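Local coordinates for protein caprin-1 (Homo sapiens, PDB 4WBE) that binds mRNAs to regulate their transport, translation and stability, and helps form cytoplasmic stress granules, at residues A[53-61]-A[94-102]. Residues are numbered along the deposited sequence; the frame is centred on the assembly and turned at random.
Sequences SLLDEFYKL and VCGTTYKVL
Leu54, Cys95 and Leu102 supply most of the surface with which the helix 49-62 closes on the beta hairpin and the start of the helix 99-111, a compact illustration of how a tight turn can be docked on a helix by apolar groups. The side chain of Leu54 leaves its helix along the flank of the contact and turns its end in, so that CD2 rests 3.5 Å from Cys95 O and 3.9 Å from Thr97 CG2, crossing the threonine at a slant. Nearer its root, Leu54 CB meets Leu102 CD2 at 3.9 Å, while farther round Leu54 touches Ile105.

Cys95, in the type I' turn that joins the two short strands, points its CB at the helix. With SG anti to its own carbonyl carbon (chi1 -60°), the sulfur settles against the surface of the helix, 3.7 Å from Phe58 N and 3.8 Å from Glu57 CB; Leu61 CD1 flanks it too. Phe58 N already donates to Leu54 O within the helix, so the sulfur probably acts there as an apolar group.

Leu102 uses its other methyl, CD1, against Phe58, lying 3.5 Å from Phe58 CD1 and oblique to the ring. A CG anti to the backbone N (chi1 -171°) carries the phenyl toward Leu102 and Tyr99 at the start of the helix 99-111. In the plane of that ring, at its edge, comes Tyr99 CE1, 3.9 Å from Phe58 CE1, and the two side chains run roughly perpendicular. Val94 CG1 sits over the centre of one face of the Tyr99 ring, whose hydroxyl is hydrogen-bonded to His82 ND1. Leu86 of the helix 77-88 touches both Phe58 and Leu102.

Within the dimerization domain of caprin-1, methyls, ring edges and a thiol thus join the helix 49-62 to the hairpin and the first turn of the helix 99-111, an attachment that rests on apolar contacts and burial, with no polar bond between the two segments.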
loop_
_atom_site.group_PDB
_atom_site.type_symbol
_atom_site.label_atom_id
_atom_site.label_comp_id
_atom_site.label_asym_id
_atom_site.label_seq_id
_atom_site.Cartn_x
_atom_site.Cartn_y
_atom_site.Cartn_z
ATOM N N SER A 53 -20.664 -4.003 1.643
ATOM C CA SER A 53 -20.834 -2.553 1.620
ATOM C C SER A 53 -19.923 -1.865 2.633
ATOM O O SER A 53 -19.452 -0.754 2.392
ATOM C CB SER A 53 -22.297 -2.166 1.842
ATOM O OG SER A 53 -22.930 -3.063 2.738
ATOM N N LEU A 54 -19.706 -2.513 3.773
ATOM C CA LEU A 54 -18.778 -2.006 4.776
ATOM C C LEU A 54 -17.358 -1.906 4.222
ATOM O O LEU A 54 -16.644 -0.945 4.498
ATOM C CB LEU A 54 -18.792 -2.896 6.021
ATOM C CG LEU A 54 -20.031 -2.842 6.919
ATOM C CD1 LEU A 54 -19.915 -3.856 8.047
ATOM C CD2 LEU A 54 -20.237 -1.453 7.479
ATOM N N LEU A 55 -16.956 -2.906 3.442
ATOM C CA LEU A 55 -15.646 -2.909 2.800
ATOM C C LEU A 55 -15.549 -1.843 1.705
ATOM O O LEU A 55 -14.486 -1.259 1.490
ATOM C CB LEU A 55 -15.332 -4.299 2.237
ATOM C CG LEU A 55 -15.185 -5.414 3.280
ATOM C CD1 LEU A 55 -14.809 -6.735 2.627
ATOM C CD2 LEU A 55 -14.165 -5.025 4.346
ATOM N N ASP A 56 -16.652 -1.608 0.997
ATOM C CA ASP A 56 -16.683 -0.550 -0.006
ATOM C C ASP A 56 -16.445 0.819 0.624
ATOM O O ASP A 56 -15.664 1.622 0.111
ATOM C CB ASP A 56 -18.010 -0.545 -0.767
ATOM C CG ASP A 56 -18.182 -1.757 -1.670
ATOM O OD1 ASP A 56 -17.164 -2.311 -2.137
ATOM O OD2 ASP A 56 -19.347 -2.121 -1.952
ATOM N N GLU A 57 -17.125 1.079 1.737
ATOM C CA GLU A 57 -16.938 2.328 2.469
ATOM C C GLU A 57 -15.513 2.472 2.988
ATOM O O GLU A 57 -14.930 3.549 2.905
ATOM C CB GLU A 57 -17.956 2.465 3.604
ATOM C CG GLU A 57 -19.374 2.665 3.104
ATOM C CD GLU A 57 -19.478 3.912 2.241
ATOM O OE1 GLU A 57 -19.022 4.982 2.695
ATOM O OE2 GLU A 57 -20.002 3.827 1.110
ATOM N N PHE A 58 -14.962 1.388 3.528
ATOM C CA PHE A 58 -13.593 1.411 4.025
ATOM C C PHE A 58 -12.613 1.660 2.885
ATOM O O PHE A 58 -11.617 2.377 3.057
ATOM C CB PHE A 58 -13.238 0.106 4.738
ATOM C CG PHE A 58 -11.917 0.155 5.462
ATOM C CD1 PHE A 58 -11.797 0.827 6.670
ATOM C CD2 PHE A 58 -10.794 -0.461 4.925
ATOM C CE1 PHE A 58 -10.581 0.879 7.341
ATOM C CE2 PHE A 58 -9.572 -0.416 5.590
ATOM C CZ PHE A 58 -9.465 0.255 6.797
ATOM N N TYR A 59 -12.906 1.064 1.729
ATOM C CA TYR A 59 -12.084 1.233 0.538
ATOM C C TYR A 59 -11.889 2.707 0.198
ATOM O O TYR A 59 -10.782 3.134 -0.120
ATOM C CB TYR A 59 -12.760 0.551 -0.654
ATOM C CG TYR A 59 -12.019 0.729 -1.963
ATOM C CD1 TYR A 59 -10.702 0.317 -2.110
ATOM C CD2 TYR A 59 -12.627 1.383 -3.033
ATOM C CE1 TYR A 59 -10.023 0.498 -3.312
ATOM C CE2 TYR A 59 -11.960 1.580 -4.232
ATOM C CZ TYR A 59 -10.657 1.137 -4.364
ATOM O OH TYR A 59 -9.995 1.333 -5.556
ATOM N N LYS A 60 -12.972 3.476 0.277
ATOM C CA LYS A 60 -12.932 4.910 0.008
ATOM C C LYS A 60 -12.001 5.646 0.978
ATOM O O LYS A 60 -11.337 6.609 0.606
ATOM C CB LYS A 60 -14.351 5.500 0.058
ATOM C CG LYS A 60 -15.319 4.830 -0.903
ATOM C CD LYS A 60 -16.552 5.697 -1.182
ATOM C CE LYS A 60 -17.398 5.886 0.061
ATOM N NZ LYS A 60 -18.770 6.369 -0.254
ATOM N N LEU A 61 -11.969 5.186 2.226
ATOM C CA LEU A 61 -11.163 5.824 3.265
ATOM C C LEU A 61 -9.669 5.578 3.115
ATOM O O LEU A 61 -8.857 6.445 3.436
ATOM C CB LEU A 61 -11.615 5.343 4.640
ATOM C CG LEU A 61 -13.075 5.658 4.972
ATOM C CD1 LEU A 61 -13.397 5.172 6.369
ATOM C CD2 LEU A 61 -13.339 7.161 4.837
ATOM N N VAL A 94 -15.829 3.522 12.847
ATOM C CA VAL A 94 -15.535 3.773 11.438
ATOM C C VAL A 94 -16.625 3.078 10.620
ATOM O O VAL A 94 -17.034 1.965 10.958
ATOM C CB VAL A 94 -14.113 3.267 11.026
ATOM C CG1 VAL A 94 -13.962 1.771 11.276
ATOM C CG2 VAL A 94 -13.822 3.590 9.564
ATOM N N CYS A 95 -17.115 3.740 9.572
ATOM C CA CYS A 95 -18.116 3.146 8.676
ATOM C C CYS A 95 -19.372 2.663 9.393
ATOM O O CYS A 95 -19.982 1.672 8.986
ATOM C CB CYS A 95 -17.510 1.978 7.895
ATOM S SG CYS A 95 -16.103 2.435 6.879
ATOM N N GLY A 96 -19.750 3.347 10.468
ATOM C CA GLY A 96 -20.920 2.957 11.231
ATOM C C GLY A 96 -20.702 1.684 12.035
ATOM O O GLY A 96 -21.640 1.143 12.625
ATOM N N THR A 97 -19.460 1.208 12.073
ATOM C CA THR A 97 -19.120 0.029 12.861
ATOM C C THR A 97 -17.786 0.270 13.572
ATOM O O THR A 97 -17.473 1.404 13.937
ATOM C CB THR A 97 -19.081 -1.255 11.990
ATOM O OG1 THR A 97 -18.646 -2.375 12.773
ATOM C CG2 THR A 97 -18.162 -1.074 10.789
ATOM N N THR A 98 -17.000 -0.783 13.761
ATOM C CA THR A 98 -15.683 -0.642 14.373
ATOM C C THR A 98 -14.603 -1.256 13.494
ATOM O O THR A 98 -14.894 -2.081 12.627
ATOM C CB THR A 98 -15.616 -1.336 15.746
ATOM O OG1 THR A 98 -15.790 -2.747 15.578
ATOM C CG2 THR A 98 -16.686 -0.797 16.683
ATOM N N TYR A 99 -13.358 -0.862 13.738
ATOM C CA TYR A 99 -12.222 -1.473 13.066
ATOM C C TYR A 99 -12.113 -2.938 13.463
ATOM O O TYR A 99 -11.648 -3.770 12.679
ATOM C CB TYR A 99 -10.931 -0.742 13.423
ATOM C CG TYR A 99 -10.846 0.657 12.873
ATOM C CD1 TYR A 99 -10.472 0.885 11.556
ATOM C CD2 TYR A 99 -11.126 1.749 13.674
ATOM C CE1 TYR A 99 -10.389 2.170 11.044
ATOM C CE2 TYR A 99 -11.047 3.037 13.176
ATOM C CZ TYR A 99 -10.675 3.241 11.865
ATOM O OH TYR A 99 -10.598 4.524 11.380
ATOM N N LYS A 100 -12.529 -3.247 14.688
ATOM C CA LYS A 100 -12.523 -4.628 15.162
ATOM C C LYS A 100 -13.415 -5.521 14.305
ATOM O O LYS A 100 -13.031 -6.635 13.944
ATOM C CB LYS A 100 -12.956 -4.705 16.625
ATOM C CG LYS A 100 -12.883 -6.108 17.195
ATOM C CD LYS A 100 -13.341 -6.143 18.644
ATOM C CE LYS A 100 -13.330 -7.562 19.195
ATOM N NZ LYS A 100 -13.468 -7.577 20.678
ATOM N N VAL A 101 -14.603 -5.029 13.977
ATOM C CA VAL A 101 -15.522 -5.771 13.113
ATOM C C VAL A 101 -15.002 -5.866 11.675
ATOM O O VAL A 101 -15.143 -6.903 11.024
ATOM C CB VAL A 101 -16.936 -5.151 13.124
ATOM C CG1 VAL A 101 -17.816 -5.767 12.040
ATOM C CG2 VAL A 101 -17.580 -5.300 14.502
ATOM N N LEU A 102 -14.432 -4.772 11.176
ATOM C CA LEU A 102 -13.861 -4.756 9.835
ATOM C C LEU A 102 -12.691 -5.731 9.706
ATOM O O LEU A 102 -12.561 -6.428 8.698
ATOM C CB LEU A 102 -13.411 -3.345 9.455
ATOM C CG LEU A 102 -14.520 -2.323 9.195
ATOM C CD1 LEU A 102 -13.915 -0.984 8.813
ATOM C CD2 LEU A 102 -15.449 -2.818 8.099
#